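Paenibacillus xanthan lyase (Paenibacillus, PDB 6F2P) cleaves the polysaccharide xanthan, probably by the eliminative mechanism of polysaccharide lyase family 8. Local coordinates at residues A[226-237]-A[259-270]. Sequence-based numbering, arbitrary orientation.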
loop_
_atom_site.group_PDB
_atom_site.type_symbol
_atom_site.label_atom_id
_atom_site.label_comp_id
_atom_site.label_asym_id
_atom_site.label_seq_id
_atom_site.Cartn_x
_atom_site.Cartn_y
_atom_site.Cartn_z
ATOM N N ASN A 226 -10.923 4.315 8.202
ATOM C CA ASN A 226 -11.228 3.397 9.294
ATOM C C ASN A 226 -11.952 4.103 10.432
ATOM O O ASN A 226 -12.920 3.581 10.986
ATOM C CB ASN A 226 -9.964 2.744 9.846
ATOM C CG ASN A 226 -9.195 1.967 8.796
ATOM O OD1 ASN A 226 -8.962 2.454 7.681
ATOM N ND2 ASN A 226 -8.787 0.748 9.148
ATOM N N GLY A 227 -11.478 5.298 10.770
ATOM C CA GLY A 227 -12.014 6.057 11.890
ATOM C C GLY A 227 -13.318 6.773 11.596
ATOM O O GLY A 227 -14.062 7.101 12.511
ATOM N N GLY A 228 -13.607 7.015 10.324
ATOM C CA GLY A 228 -14.844 7.680 9.958
ATOM C C GLY A 228 -15.991 6.743 9.625
ATOM O O GLY A 228 -16.728 6.296 10.506
ATOM N N TYR A 229 -16.148 6.455 8.339
ATOM C CA TYR A 229 -17.209 5.581 7.871
ATOM C C TYR A 229 -17.064 4.166 8.402
ATOM O O TYR A 229 -18.037 3.567 8.860
ATOM C CB TYR A 229 -17.277 5.586 6.338
ATOM C CG TYR A 229 -17.776 6.905 5.810
ATOM C CD1 TYR A 229 -19.138 7.182 5.759
ATOM C CD2 TYR A 229 -16.891 7.895 5.408
ATOM C CE1 TYR A 229 -19.611 8.406 5.300
ATOM C CE2 TYR A 229 -17.354 9.128 4.942
ATOM C CZ TYR A 229 -18.715 9.377 4.892
ATOM O OH TYR A 229 -19.178 10.590 4.427
ATOM N N GLY A 230 -15.852 3.628 8.346
ATOM C CA GLY A 230 -15.631 2.245 8.735
ATOM C C GLY A 230 -16.041 2.030 10.174
ATOM O O GLY A 230 -16.569 0.982 10.557
ATOM N N SER A 231 -15.782 3.048 10.978
ATOM C CA SER A 231 -16.165 3.049 12.370
ATOM C C SER A 231 -17.686 2.866 12.516
ATOM O O SER A 231 -18.143 2.022 13.292
ATOM C CB SER A 231 -15.703 4.357 13.003
ATOM O OG SER A 231 -15.688 4.255 14.408
ATOM N N GLU A 232 -18.470 3.628 11.756
ATOM C CA GLU A 232 -19.915 3.485 11.854
ATOM C C GLU A 232 -20.448 2.166 11.272
ATOM O O GLU A 232 -21.428 1.629 11.782
ATOM C CB GLU A 232 -20.692 4.741 11.381
ATOM C CG GLU A 232 -20.788 4.996 9.885
ATOM C CD GLU A 232 -20.937 6.491 9.549
ATOM O OE1 GLU A 232 -20.047 7.295 9.914
ATOM O OE2 GLU A 232 -21.943 6.869 8.911
ATOM N N LEU A 233 -19.797 1.627 10.243
ATOM C CA LEU A 233 -20.160 0.295 9.762
ATOM C C LEU A 233 -19.921 -0.733 10.860
ATOM O O LEU A 233 -20.816 -1.507 11.197
ATOM C CB LEU A 233 -19.359 -0.099 8.529
ATOM C CG LEU A 233 -19.636 0.556 7.179
ATOM C CD1 LEU A 233 -18.747 -0.097 6.131
ATOM C CD2 LEU A 233 -21.086 0.423 6.777
ATOM N N LEU A 234 -18.713 -0.729 11.419
ATOM C CA LEU A 234 -18.372 -1.628 12.518
ATOM C C LEU A 234 -19.427 -1.583 13.622
ATOM O O LEU A 234 -19.832 -2.623 14.151
ATOM C CB LEU A 234 -17.005 -1.276 13.106
ATOM C CG LEU A 234 -16.598 -2.102 14.338
ATOM C CD1 LEU A 234 -16.321 -3.568 14.000
ATOM C CD2 LEU A 234 -15.409 -1.497 15.042
ATOM N N SER A 235 -19.879 -0.379 13.954
ATOM C CA SER A 235 -20.836 -0.208 15.041
ATOM C C SER A 235 -22.166 -0.886 14.749
ATOM O O SER A 235 -22.608 -1.750 15.508
ATOM C CB SER A 235 -21.075 1.271 15.318
ATOM O OG SER A 235 -21.687 1.431 16.582
ATOM N N GLY A 236 -22.794 -0.495 13.643
ATOM C CA GLY A 236 -24.078 -1.049 13.247
ATOM C C GLY A 236 -24.067 -2.554 13.040
ATOM O O GLY A 236 -25.001 -3.253 13.443
ATOM N N ILE A 237 -23.012 -3.057 12.407
ATOM C CA ILE A 237 -22.875 -4.494 12.188
ATOM C C ILE A 237 -22.676 -5.269 13.499
ATOM O O ILE A 237 -23.313 -6.299 13.727
ATOM C CB ILE A 237 -21.759 -4.806 11.172
ATOM C CG1 ILE A 237 -22.155 -4.257 9.798
ATOM C CG2 ILE A 237 -21.498 -6.301 11.106
ATOM C CD1 ILE A 237 -21.047 -4.260 8.790
ATOM N N VAL A 259 -15.707 -9.499 10.361
ATOM C CA VAL A 259 -15.983 -8.421 11.304
ATOM C C VAL A 259 -15.113 -8.572 12.549
ATOM O O VAL A 259 -14.682 -7.588 13.133
ATOM C CB VAL A 259 -17.479 -8.368 11.691
ATOM C CG1 VAL A 259 -17.744 -7.257 12.694
ATOM C CG2 VAL A 259 -18.334 -8.183 10.451
ATOM N N TYR A 260 -14.839 -9.807 12.951
ATOM C CA TYR A 260 -13.959 -10.023 14.094
ATOM C C TYR A 260 -12.514 -9.710 13.713
ATOM O O TYR A 260 -11.786 -9.096 14.487
ATOM C CB TYR A 260 -14.121 -11.436 14.659
ATOM C CG TYR A 260 -15.543 -11.700 15.086
ATOM C CD1 TYR A 260 -15.984 -11.349 16.352
ATOM C CD2 TYR A 260 -16.462 -12.255 14.202
ATOM C CE1 TYR A 260 -17.295 -11.558 16.732
ATOM C CE2 TYR A 260 -17.775 -12.466 14.575
ATOM C CZ TYR A 260 -18.183 -12.121 15.841
ATOM O OH TYR A 260 -19.486 -12.338 16.222
ATOM N N ARG A 261 -12.123 -10.100 12.504
ATOM C CA ARG A 261 -10.792 -9.799 12.010
ATOM C C ARG A 261 -10.553 -8.290 11.948
ATOM O O ARG A 261 -9.430 -7.828 12.235
ATOM C CB ARG A 261 -10.551 -10.424 10.627
ATOM C CG ARG A 261 -10.682 -11.947 10.548
ATOM C CD ARG A 261 -10.126 -12.667 11.770
ATOM N NE ARG A 261 -8.697 -12.432 11.981
ATOM C CZ ARG A 261 -7.998 -12.943 12.991
ATOM N NH1 ARG A 261 -8.594 -13.730 13.881
ATOM N NH2 ARG A 261 -6.704 -12.667 13.113
ATOM N N TRP A 262 -11.595 -7.537 11.572
ATOM C CA TRP A 262 -11.492 -6.074 11.436
ATOM C C TRP A 262 -10.896 -5.440 12.683
ATOM O O TRP A 262 -10.095 -4.511 12.593
ATOM C CB TRP A 262 -12.849 -5.424 11.153
ATOM C CG TRP A 262 -13.436 -5.761 9.808
ATOM C CD1 TRP A 262 -12.788 -6.324 8.743
ATOM C CD2 TRP A 262 -14.798 -5.562 9.390
ATOM N NE1 TRP A 262 -13.661 -6.479 7.689
ATOM C CE2 TRP A 262 -14.899 -6.022 8.062
ATOM C CE3 TRP A 262 -15.939 -5.044 10.012
ATOM C CZ2 TRP A 262 -16.098 -5.978 7.344
ATOM C CZ3 TRP A 262 -17.127 -4.996 9.293
ATOM C CH2 TRP A 262 -17.196 -5.461 7.978
ATOM N N ILE A 263 -11.284 -5.959 13.843
ATOM C CA ILE A 263 -10.731 -5.492 15.106
ATOM C C ILE A 263 -9.210 -5.649 15.156
ATOM O O ILE A 263 -8.500 -4.691 15.453
ATOM C CB ILE A 263 -11.369 -6.223 16.289
ATOM C CG1 ILE A 263 -12.895 -6.059 16.251
ATOM C CG2 ILE A 263 -10.795 -5.723 17.596
ATOM C CD1 ILE A 263 -13.361 -4.623 16.100
ATOM N N TYR A 264 -8.703 -6.842 14.847
ATOM C CA TYR A 264 -7.255 -7.063 14.883
ATOM C C TYR A 264 -6.539 -6.272 13.797
ATOM O O TYR A 264 -5.447 -5.758 14.016
ATOM C CB TYR A 264 -6.902 -8.538 14.719
ATOM C CG TYR A 264 -7.467 -9.445 15.774
ATOM C CD1 TYR A 264 -7.154 -9.267 17.111
ATOM C CD2 TYR A 264 -8.294 -10.506 15.428
ATOM C CE1 TYR A 264 -7.664 -10.105 18.080
ATOM C CE2 TYR A 264 -8.808 -11.353 16.385
ATOM C CZ TYR A 264 -8.491 -11.149 17.712
ATOM O OH TYR A 264 -9.007 -11.993 18.670
ATOM N N ASP A 265 -7.155 -6.190 12.623
ATOM C CA ASP A 265 -6.494 -5.606 11.466
ATOM C C ASP A 265 -6.777 -4.126 11.256
ATOM O O ASP A 265 -5.882 -3.380 10.871
ATOM C CB ASP A 265 -6.857 -6.374 10.196
ATOM C CG ASP A 265 -6.472 -7.835 10.269
ATOM O OD1 ASP A 265 -5.593 -8.183 11.097
ATOM O OD2 ASP A 265 -7.053 -8.632 9.498
ATOM N N SER A 266 -8.009 -3.691 11.511
ATOM C CA SER A 266 -8.395 -2.337 11.135
ATOM C C SER A 266 -8.657 -1.394 12.301
ATOM O O SER A 266 -8.840 -0.196 12.088
ATOM C CB SER A 266 -9.603 -2.383 10.210
ATOM O OG SER A 266 -9.309 -3.173 9.077
ATOM N N TYR A 267 -8.671 -1.904 13.529
ATOM C CA TYR A 267 -8.985 -1.034 14.672
ATOM C C TYR A 267 -7.949 -1.016 15.789
ATOM O O TYR A 267 -7.466 0.048 16.165
ATOM C CB TYR A 267 -10.416 -1.271 15.173
ATOM C CG TYR A 267 -11.342 -0.785 14.108
ATOM C CD1 TYR A 267 -11.619 0.569 13.981
ATOM C CD2 TYR A 267 -11.848 -1.654 13.157
ATOM C CE1 TYR A 267 -12.410 1.039 12.963
ATOM C CE2 TYR A 267 -12.646 -1.192 12.131
ATOM C CZ TYR A 267 -12.916 0.155 12.041
ATOM O OH TYR A 267 -13.697 0.626 11.022
ATOM N N GLU A 268 -7.581 -2.188 16.284
ATOM C CA GLU A 268 -6.562 -2.280 17.319
ATOM C C GLU A 268 -5.271 -1.502 16.992
ATOM O O GLU A 268 -4.732 -0.815 17.862
ATOM C CB GLU A 268 -6.262 -3.748 17.656
ATOM C CG GLU A 268 -5.455 -3.923 18.926
ATOM C CD GLU A 268 -5.044 -5.352 19.158
ATOM O OE1 GLU A 268 -5.112 -6.138 18.197
ATOM O OE2 GLU A 268 -4.661 -5.697 20.299
ATOM N N PRO A 269 -4.771 -1.593 15.744
ATOM C CA PRO A 269 -3.526 -0.844 15.526
ATOM C C PRO A 269 -3.737 0.672 15.547
ATOM O O PRO A 269 -2.777 1.432 15.701
ATOM C CB PRO A 269 -3.074 -1.286 14.122
ATOM C CG PRO A 269 -3.872 -2.505 13.806
ATOM C CD PRO A 269 -5.163 -2.376 14.559
ATOM N N PHE A 270 -4.981 1.107 15.389
ATOM C CA PHE A 270 -5.260 2.533 15.285
ATOM C C PHE A 270 -5.793 3.135 16.564
ATOM O O PHE A 270 -6.134 4.320 16.597
ATOM C CB PHE A 270 -6.216 2.827 14.128
ATOM C CG PHE A 270 -5.634 2.529 12.783
ATOM C CD1 PHE A 270 -4.580 3.281 12.293
ATOM C CD2 PHE A 270 -6.131 1.490 12.013
ATOM C CE1 PHE A 270 -4.036 3.006 11.054
ATOM C CE2 PHE A 270 -5.598 1.215 10.781
ATOM C CZ PHE A 270 -4.548 1.975 10.298
#
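Leu234 and Tyr267 join two neighbouring helices of the alpha-helical domain of this family 8 lyase, a worked example of a leucine knob filling the hole of a facing helix. Helices 229-237 and 259-267 run roughly antiparallel (144°), their axes 11.2 Å apart. Leu234 reaches in among Val259, Trp262, Ile263 and Tyr267, its CG swung anti to the backbone N (chi1 176°). Its CD1 meets Ile263 CD1 at 3.8 Å, while CD2 sits over the centre of the Tyr267 ring, a CH-pi contact 4.0 Å from the centroid. Farther along, Ile237 CG2 packs on Val259 CG2 at 3.7 Å, and Ile237 CD1 abuts the edge of the Trp262 ring. At the other end, Asn226 ND2 donates to Ser266 O (3.1 Å, N-H...O 163°) in the carbonyl plane, on a lone pair; ND2 also hydrogen-bonds Gly215 O, and OD1 accepts from Phe217 N. A hydrogen bond from Tyr267 OH to Asn226 O is doubtful, the hydroxyl being modelled too close to a neighbour. Cutting Tyr267 back to an alanine is likely to leave Leu234 CD2 without the face it rests on and open a gap beside Asn226. A single knob in a four-residue hole between roughly antiparallel neighbours is in keeping with the alpha/alpha toroid of family 8 lyases.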